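Local coordinates for MIP07328p (Drosophila melanogaster, PDB 6FKK), which is a semaphorin, an axon guidance cue that probably binds semaphorin receptors and acts as a chemorepellent, at residues A[14-19]-A[469-474]; A[9-14]-A[440-445]; A[31-36]-A[452-457]. One frame throughout, in Å; residues are numbered along the deposited sequence.

Interaction 1: A[14-19]-A[469-474]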
# COMPACT_ATOMS: atom_id res chain seq x y z
N ASP A 14 -5.99 -19.24 -13.46
CA ASP A 14 -6.42 -18.13 -14.30
C ASP A 14 -5.69 -18.15 -15.64
O ASP A 14 -4.57 -18.64 -15.75
CB ASP A 14 -6.19 -16.80 -13.58
CG ASP A 14 -7.03 -15.67 -14.16
OD1 ASP A 14 -7.68 -15.88 -15.20
OD2 ASP A 14 -7.03 -14.57 -13.57
N LYS A 15 -6.35 -17.60 -16.66
CA LYS A 15 -5.81 -17.57 -18.02
C LYS A 15 -4.69 -16.55 -18.09
O LYS A 15 -4.93 -15.34 -18.18
CB LYS A 15 -6.92 -17.25 -19.02
CG LYS A 15 -6.47 -17.24 -20.47
CD LYS A 15 -6.05 -18.62 -20.93
CE LYS A 15 -5.63 -18.61 -22.40
NZ LYS A 15 -5.22 -19.96 -22.87
N VAL A 16 -3.44 -17.02 -18.04
CA VAL A 16 -2.29 -16.13 -18.09
C VAL A 16 -2.15 -15.56 -19.50
O VAL A 16 -2.05 -16.31 -20.48
CB VAL A 16 -1.01 -16.87 -17.66
CG1 VAL A 16 0.22 -16.01 -17.95
CG2 VAL A 16 -1.08 -17.22 -16.19
N LEU A 17 -2.14 -14.24 -19.60
CA LEU A 17 -2.01 -13.56 -20.89
C LEU A 17 -0.55 -13.38 -21.29
O LEU A 17 -0.16 -13.75 -22.41
CB LEU A 17 -2.72 -12.20 -20.84
CG LEU A 17 -4.22 -12.23 -20.55
CD1 LEU A 17 -4.81 -10.82 -20.65
CD2 LEU A 17 -4.94 -13.18 -21.49
N ALA A 18 0.27 -12.83 -20.40
CA ALA A 18 1.68 -12.61 -20.69
C ALA A 18 2.48 -12.79 -19.42
O ALA A 18 1.94 -12.75 -18.31
CB ALA A 18 1.92 -11.22 -21.30
N HIS A 19 3.79 -12.99 -19.58
CA HIS A 19 4.67 -13.20 -18.45
C HIS A 19 6.03 -12.59 -18.74
O HIS A 19 6.53 -12.67 -19.87
CB HIS A 19 4.82 -14.69 -18.12
CG HIS A 19 5.36 -15.51 -19.25
ND1 HIS A 19 6.70 -15.79 -19.38
CD2 HIS A 19 4.75 -16.09 -20.31
CE1 HIS A 19 6.89 -16.52 -20.47
NE2 HIS A 19 5.72 -16.71 -21.05
N SER A 469 9.11 -12.35 -11.21
CA SER A 469 8.25 -12.45 -12.39
C SER A 469 7.15 -11.41 -12.34
O SER A 469 6.71 -11.00 -11.26
CB SER A 469 7.64 -13.85 -12.51
OG SER A 469 6.73 -14.10 -11.44
N LEU A 470 6.72 -10.99 -13.53
CA LEU A 470 5.48 -10.25 -13.72
C LEU A 470 4.55 -11.12 -14.56
O LEU A 470 4.97 -11.65 -15.60
CB LEU A 470 5.71 -8.91 -14.42
CG LEU A 470 6.79 -7.96 -13.92
CD1 LEU A 470 6.70 -6.64 -14.68
CD2 LEU A 470 6.65 -7.72 -12.43
N VAL A 471 3.31 -11.27 -14.12
CA VAL A 471 2.33 -12.10 -14.81
C VAL A 471 1.09 -11.25 -15.09
O VAL A 471 0.58 -10.58 -14.19
CB VAL A 471 1.96 -13.35 -14.00
CG1 VAL A 471 0.81 -14.10 -14.66
CG2 VAL A 471 3.17 -14.26 -13.87
N SER A 472 0.62 -11.29 -16.33
CA SER A 472 -0.55 -10.53 -16.75
C SER A 472 -1.75 -11.46 -16.87
O SER A 472 -1.72 -12.43 -17.63
CB SER A 472 -0.28 -9.83 -18.09
OG SER A 472 -1.40 -9.08 -18.51
N VAL A 473 -2.80 -11.17 -16.11
CA VAL A 473 -4.06 -11.90 -16.20
C VAL A 473 -5.17 -10.90 -16.46
O VAL A 473 -5.02 -9.71 -16.13
CB VAL A 473 -4.32 -12.73 -14.93
CG1 VAL A 473 -3.19 -13.72 -14.70
CG2 VAL A 473 -4.49 -11.81 -13.72
N PRO A 474 -6.30 -11.30 -17.06
CA PRO A 474 -7.34 -10.32 -17.39
C PRO A 474 -7.92 -9.66 -16.15
O PRO A 474 -8.21 -10.32 -15.14
CB PRO A 474 -8.39 -11.16 -18.13
CG PRO A 474 -8.15 -12.56 -17.70
CD PRO A 474 -6.66 -12.65 -17.53
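The carbonyl oxygen of Ser472 is gripped by two backbone N-H groups from the N-terminal segment. Leu17 N approaches nearly along the C=O axis and bonds to Ser472 O at 2.7 Å, while Ala18 N adds a weak, longer bond to the same oxygen. Two residues facing one define a classic beta bulge, placed where the incoming chain settles into strand 18-21 as the outermost strand of the last blade of the sema beta-propeller. Because the N-terminal strand completes a sheet otherwise built from 452-456, 461-465 and 469-474, this is the usual closure of a propeller ring. Beyond the bulge the pairing is regular and antiparallel: Ser472 N returns a nearly straight bond (174°) to Ala18 O at 2.8 Å, arriving from above the carbonyl plane. At the non-hydrogen-bonded pair His19-Val471, the CA of His19 lies 3.3 Å from Leu470 O in a CA-H...O contact. Ala18 and Ser472 project on one face of the sheet, where CB meets CB; the hydroxyl of Ser472, anti to its own backbone N, is hydrogen-bonded to Ser461 OG on the next strand. On the other face, shared with His19, Val471 CG1 is met at about a right angle by Val16 CG1, 3.8 Å away, a methyl set anti to the Val16 backbone N (chi1 170°). Within the bulge, Leu17 crosses Pro474 obliquely, its CG 3.9 Å from Pro474 CD. The same ring carbon, Pro474 CD, is 3.3 Å from Lys15 O. At the far end of the strand, Asp14 OD1 accepts a weak bond from Lys15 N and faces the proline ring tip to tip, while OD2 rests 3.5 Å from Val473 CB.

Interaction 2: A[9-14]-A[440-445]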
# COMPACT_ATOMS: atom_id res chain seq x y z
N LEU A 9 -6.11 -29.51 -8.18
CA LEU A 9 -6.91 -28.50 -8.88
C LEU A 9 -8.18 -28.19 -8.10
O LEU A 9 -9.29 -28.36 -8.60
CB LEU A 9 -7.25 -28.98 -10.30
CG LEU A 9 -7.82 -27.96 -11.29
CD1 LEU A 9 -6.87 -26.79 -11.48
CD2 LEU A 9 -8.13 -28.62 -12.62
N GLN A 10 -8.01 -27.75 -6.85
CA GLN A 10 -9.16 -27.34 -6.06
C GLN A 10 -9.64 -25.95 -6.46
O GLN A 10 -10.85 -25.68 -6.47
CB GLN A 10 -8.82 -27.38 -4.57
CG GLN A 10 -10.00 -27.14 -3.63
CD GLN A 10 -10.92 -28.35 -3.50
OE1 GLN A 10 -10.96 -29.22 -4.37
NE2 GLN A 10 -11.68 -28.40 -2.41
N THR A 11 -8.71 -25.06 -6.80
CA THR A 11 -9.02 -23.75 -7.36
C THR A 11 -8.55 -23.70 -8.81
O THR A 11 -7.47 -24.21 -9.13
CB THR A 11 -8.37 -22.63 -6.56
OG1 THR A 11 -6.95 -22.83 -6.51
CG2 THR A 11 -8.92 -22.59 -5.14
N LYS A 12 -9.36 -23.10 -9.67
CA LYS A 12 -9.03 -23.05 -11.09
C LYS A 12 -7.90 -22.06 -11.35
O LYS A 12 -7.81 -21.02 -10.70
CB LYS A 12 -10.27 -22.68 -11.90
CG LYS A 12 -11.10 -21.55 -11.31
CD LYS A 12 -12.24 -21.17 -12.23
CE LYS A 12 -13.25 -20.28 -11.51
NZ LYS A 12 -12.61 -19.12 -10.86
N GLN A 13 -7.05 -22.40 -12.31
CA GLN A 13 -5.94 -21.54 -12.70
C GLN A 13 -6.41 -20.48 -13.68
O GLN A 13 -7.14 -20.78 -14.63
CB GLN A 13 -4.81 -22.37 -13.32
CG GLN A 13 -3.63 -21.56 -13.83
CD GLN A 13 -2.60 -21.26 -12.76
OE1 GLN A 13 -2.39 -22.07 -11.85
NE2 GLN A 13 -1.96 -20.10 -12.86
N ASP A 14 -5.99 -19.24 -13.46
CA ASP A 14 -6.42 -18.13 -14.30
C ASP A 14 -5.69 -18.15 -15.64
O ASP A 14 -4.57 -18.64 -15.75
CB ASP A 14 -6.19 -16.80 -13.58
CG ASP A 14 -7.03 -15.67 -14.16
OD1 ASP A 14 -7.68 -15.88 -15.20
OD2 ASP A 14 -7.03 -14.57 -13.57
N GLU A 440 -11.91 -16.24 -7.11
CA GLU A 440 -10.64 -16.52 -6.45
C GLU A 440 -9.93 -17.57 -7.28
O GLU A 440 -10.31 -18.75 -7.26
CB GLU A 440 -10.83 -16.99 -5.01
CG GLU A 440 -9.52 -17.20 -4.26
CD GLU A 440 -9.72 -17.67 -2.83
OE1 GLU A 440 -9.82 -18.90 -2.62
OE2 GLU A 440 -9.78 -16.82 -1.92
N MET A 441 -8.90 -17.16 -8.02
CA MET A 441 -8.21 -18.04 -8.95
C MET A 441 -6.73 -18.09 -8.64
O MET A 441 -6.15 -17.12 -8.12
CB MET A 441 -8.41 -17.58 -10.40
CG MET A 441 -9.85 -17.28 -10.77
SD MET A 441 -10.07 -17.13 -12.55
CE MET A 441 -11.72 -16.46 -12.65
N GLN A 442 -6.11 -19.22 -8.96
CA GLN A 442 -4.67 -19.37 -8.85
C GLN A 442 -4.01 -18.70 -10.05
O GLN A 442 -4.32 -19.04 -11.20
CB GLN A 442 -4.29 -20.85 -8.78
CG GLN A 442 -2.83 -21.10 -8.45
CD GLN A 442 -2.51 -20.82 -7.00
OE1 GLN A 442 -3.28 -21.15 -6.11
NE2 GLN A 442 -1.37 -20.19 -6.76
N VAL A 443 -3.11 -17.75 -9.79
CA VAL A 443 -2.41 -17.01 -10.84
C VAL A 443 -0.96 -17.45 -10.95
O VAL A 443 -0.49 -17.82 -12.02
CB VAL A 443 -2.52 -15.49 -10.60
CG1 VAL A 443 -1.60 -14.75 -11.56
CG2 VAL A 443 -3.96 -15.03 -10.78
N LEU A 444 -0.23 -17.40 -9.84
CA LEU A 444 1.17 -17.80 -9.81
C LEU A 444 1.28 -19.28 -9.47
O LEU A 444 0.30 -19.91 -9.06
CB LEU A 444 1.92 -16.95 -8.79
CG LEU A 444 1.97 -15.44 -9.04
CD1 LEU A 444 2.88 -14.76 -8.02
CD2 LEU A 444 2.43 -15.15 -10.46
N PRO A 445 2.46 -19.88 -9.64
CA PRO A 445 2.68 -21.23 -9.13
C PRO A 445 2.33 -21.31 -7.65
O PRO A 445 2.53 -20.36 -6.89
CB PRO A 445 4.17 -21.46 -9.37
CG PRO A 445 4.46 -20.65 -10.58
CD PRO A 445 3.59 -19.42 -10.48
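Gln13 folds its side chain back over the backbone of Gln442. Its CG stands anti to the backbone N, the chain then bends at chi2 (86°), and every atom from CB outward stays close to one carbonyl. CB and CG pass Gln442 O, and CD comes to 3.2 Å from that oxygen, Gln442 O. At the tip, OE1 rests 3.6 Å from Gln442 CG, with the two amide planes turned 47° apart. NE2 reaches on to Val443 O, 2.8 Å away, and donates a weak bond because the N-H is poorly aimed; although NE2 also passes near Gln442 O, the angle there is too poor for a bond. The firmer links are made by the backbone around Gln13. Gln442 N gives to Lys12 O at 3.0 Å, and Asp14 N gives to Gln442 O at 2.8 Å, nearly straight (169°) and in the carbonyl plane, so both polar backbone atoms of Gln442 are engaged. Its side-chain amide is fixed as well: NE2 bonds to Leu444 O and to Asp412 O, while OE1 accepts from Lys414, whose ammonium also holds Thr11 OG1. On the other flank, Met441, extended beyond CG, runs between two charged groups. Lys12, bent at its last torsion, sets NZ 3.3 Å from Met441 CE, and the Asp14 carboxylate carbon CG lies 3.7 Å from Met441 SD. Asp14 CB also runs alongside Val443 CG2, the two pointing the same way. The outcome is a single beta bridge, Gln13 with Gln442, by which an irregular N-terminal segment rests on the outermost strand, 432-442, of a propeller blade before it enters the neighbouring blade of the sema domain.

Interaction 3: A[31-36]-A[452-457]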
# COMPACT_ATOMS: atom_id res chain seq x y z
N LEU A 31 8.53 0.44 -9.29
CA LEU A 31 8.95 1.79 -8.94
C LEU A 31 8.05 2.88 -9.50
O LEU A 31 7.89 3.92 -8.86
CB LEU A 31 10.39 2.04 -9.42
CG LEU A 31 11.44 1.09 -8.85
CD1 LEU A 31 12.84 1.49 -9.30
CD2 LEU A 31 11.36 1.04 -7.33
N ASP A 32 7.45 2.66 -10.67
CA ASP A 32 6.53 3.62 -11.26
C ASP A 32 5.69 2.90 -12.30
O ASP A 32 6.18 2.00 -12.99
CB ASP A 32 7.27 4.80 -11.89
CG ASP A 32 6.33 5.91 -12.35
OD1 ASP A 32 5.75 6.59 -11.48
OD2 ASP A 32 6.18 6.09 -13.58
N HIS A 33 4.42 3.28 -12.41
CA HIS A 33 3.52 2.60 -13.32
C HIS A 33 2.42 3.55 -13.78
O HIS A 33 1.98 4.43 -13.04
CB HIS A 33 2.89 1.36 -12.67
CG HIS A 33 1.84 1.67 -11.65
ND1 HIS A 33 0.52 1.88 -11.99
CD2 HIS A 33 1.91 1.80 -10.31
CE1 HIS A 33 -0.17 2.13 -10.90
NE2 HIS A 33 0.65 2.09 -9.86
N ASN A 34 1.99 3.35 -15.03
CA ASN A 34 0.78 3.95 -15.56
C ASN A 34 0.09 2.89 -16.42
O ASN A 34 0.49 1.72 -16.42
CB ASN A 34 1.08 5.24 -16.34
CG ASN A 34 2.21 5.08 -17.33
OD1 ASN A 34 2.04 4.47 -18.39
ND2 ASN A 34 3.37 5.63 -17.00
N ASP A 35 -0.95 3.29 -17.15
CA ASP A 35 -1.76 2.34 -17.90
C ASP A 35 -1.01 1.66 -19.04
O ASP A 35 -1.52 0.68 -19.59
CB ASP A 35 -3.01 3.03 -18.45
CG ASP A 35 -4.22 2.85 -17.55
OD1 ASP A 35 -4.11 2.13 -16.53
OD2 ASP A 35 -5.29 3.42 -17.87
N GLU A 36 0.17 2.15 -19.42
CA GLU A 36 0.87 1.63 -20.58
C GLU A 36 2.27 1.12 -20.30
O GLU A 36 2.69 0.15 -20.94
CB GLU A 36 0.94 2.70 -21.68
CG GLU A 36 -0.43 3.14 -22.19
CD GLU A 36 -0.34 4.29 -23.17
OE1 GLU A 36 0.77 4.83 -23.36
OE2 GLU A 36 -1.39 4.66 -23.75
N GLU A 452 3.10 -7.48 -5.26
CA GLU A 452 2.38 -6.27 -5.62
C GLU A 452 1.34 -6.58 -6.69
O GLU A 452 1.38 -7.64 -7.34
CB GLU A 452 3.33 -5.17 -6.12
CG GLU A 452 4.11 -4.47 -5.02
CD GLU A 452 5.31 -3.71 -5.56
OE1 GLU A 452 5.96 -4.23 -6.49
OE2 GLU A 452 5.60 -2.61 -5.05
N LEU A 453 0.41 -5.65 -6.87
CA LEU A 453 -0.62 -5.74 -7.91
C LEU A 453 -0.73 -4.39 -8.60
O LEU A 453 -0.85 -3.36 -7.94
CB LEU A 453 -1.97 -6.14 -7.33
CG LEU A 453 -2.11 -7.56 -6.77
CD1 LEU A 453 -3.53 -7.81 -6.29
CD2 LEU A 453 -1.70 -8.59 -7.81
N VAL A 454 -0.69 -4.40 -9.93
CA VAL A 454 -0.79 -3.20 -10.75
C VAL A 454 -1.97 -3.37 -11.69
O VAL A 454 -2.13 -4.42 -12.32
CB VAL A 454 0.51 -2.93 -11.54
CG1 VAL A 454 0.43 -1.59 -12.26
CG2 VAL A 454 1.71 -2.98 -10.61
N ILE A 455 -2.79 -2.32 -11.80
CA ILE A 455 -4.02 -2.37 -12.58
C ILE A 455 -3.90 -1.42 -13.76
O ILE A 455 -3.60 -0.23 -13.58
CB ILE A 455 -5.24 -2.01 -11.71
CG1 ILE A 455 -5.60 -3.17 -10.79
CG2 ILE A 455 -6.41 -1.61 -12.59
CD1 ILE A 455 -6.87 -2.93 -9.99
N SER A 456 -4.13 -1.94 -14.96
CA SER A 456 -4.24 -1.14 -16.18
C SER A 456 -5.66 -1.33 -16.70
O SER A 456 -5.98 -2.36 -17.30
CB SER A 456 -3.20 -1.57 -17.22
OG SER A 456 -3.38 -0.84 -18.42
N THR A 457 -6.51 -0.32 -16.48
CA THR A 457 -7.91 -0.46 -16.84
C THR A 457 -8.11 -0.40 -18.35
O THR A 457 -8.95 -1.12 -18.90
CB THR A 457 -8.74 0.63 -16.16
OG1 THR A 457 -8.14 1.91 -16.40
CG2 THR A 457 -8.81 0.38 -14.67
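Two hydrogen bonds and one CH-pi contact join the end of strand 29-33 and the turn after it to strand 452-456, innermost in the last propeller blade, and the residue that follows it. The stronger bond runs from Ser456 OG to Asp35 O at 2.7 Å, in the carbonyl plane and on a lone pair; the hydroxyl stands anti to its own backbone N, which turns it to the neighbouring blade. The second, weak, runs from Thr457 N to Asp35 OD1 at 3.4 Å, with OD2 of the same carboxylate 3.5 Å from Thr457 OG1. Two residues back on each segment, Val454 CG1 sits over one face of the His33 ring, 3.8 Å from its centroid and shifted toward the rim, so that ND1 is the closest ring atom. The imidazole takes the crowded position between backbone N and carbonyl carbon (chi1 74°), from which it meets the valine tip to tip. Replacing Asp35 by an alanine would remove the carboxylate and would probably loosen the hold on Thr457, leaving the serine bond to the backbone oxygen as the main polar tie. One shell out, Asn34 OD1 accepts from Glu36 N in an Asx turn, and also from Phe37 N, shaping the turn that presents Asp35 O. Glu452 OE1 adds another tie between the first and last blades by accepting from Ile30 N. Since the strongest bond here ends on a main-chain oxygen, it probably depends more on the shape of the turn than on the acid, whose carboxylate has a weak N-H donor and the Thr457 hydroxyl near by and is probably ionised.

From the N terminus, 9-14 first touches 440-445, so that interaction 2 closes a loop of about 425 residues onto the outer edge of the next-to-last blade. Through Asp14, which both contacts share, the chain continues into interaction 1, where 14-19 leads into strand 18-21, the outer strand of the last blade, closing about 450 residues; the two meet through Val471 and Val473 packing on Val443 and Leu444. Interaction 3 follows at 31-36, in the first blade, and reaches the inner strand of that last blade, closing about 415. Its loop is nested within that of interaction 1, whereas interaction 2 crosses both. Together they tie three blades at the closure of the ring.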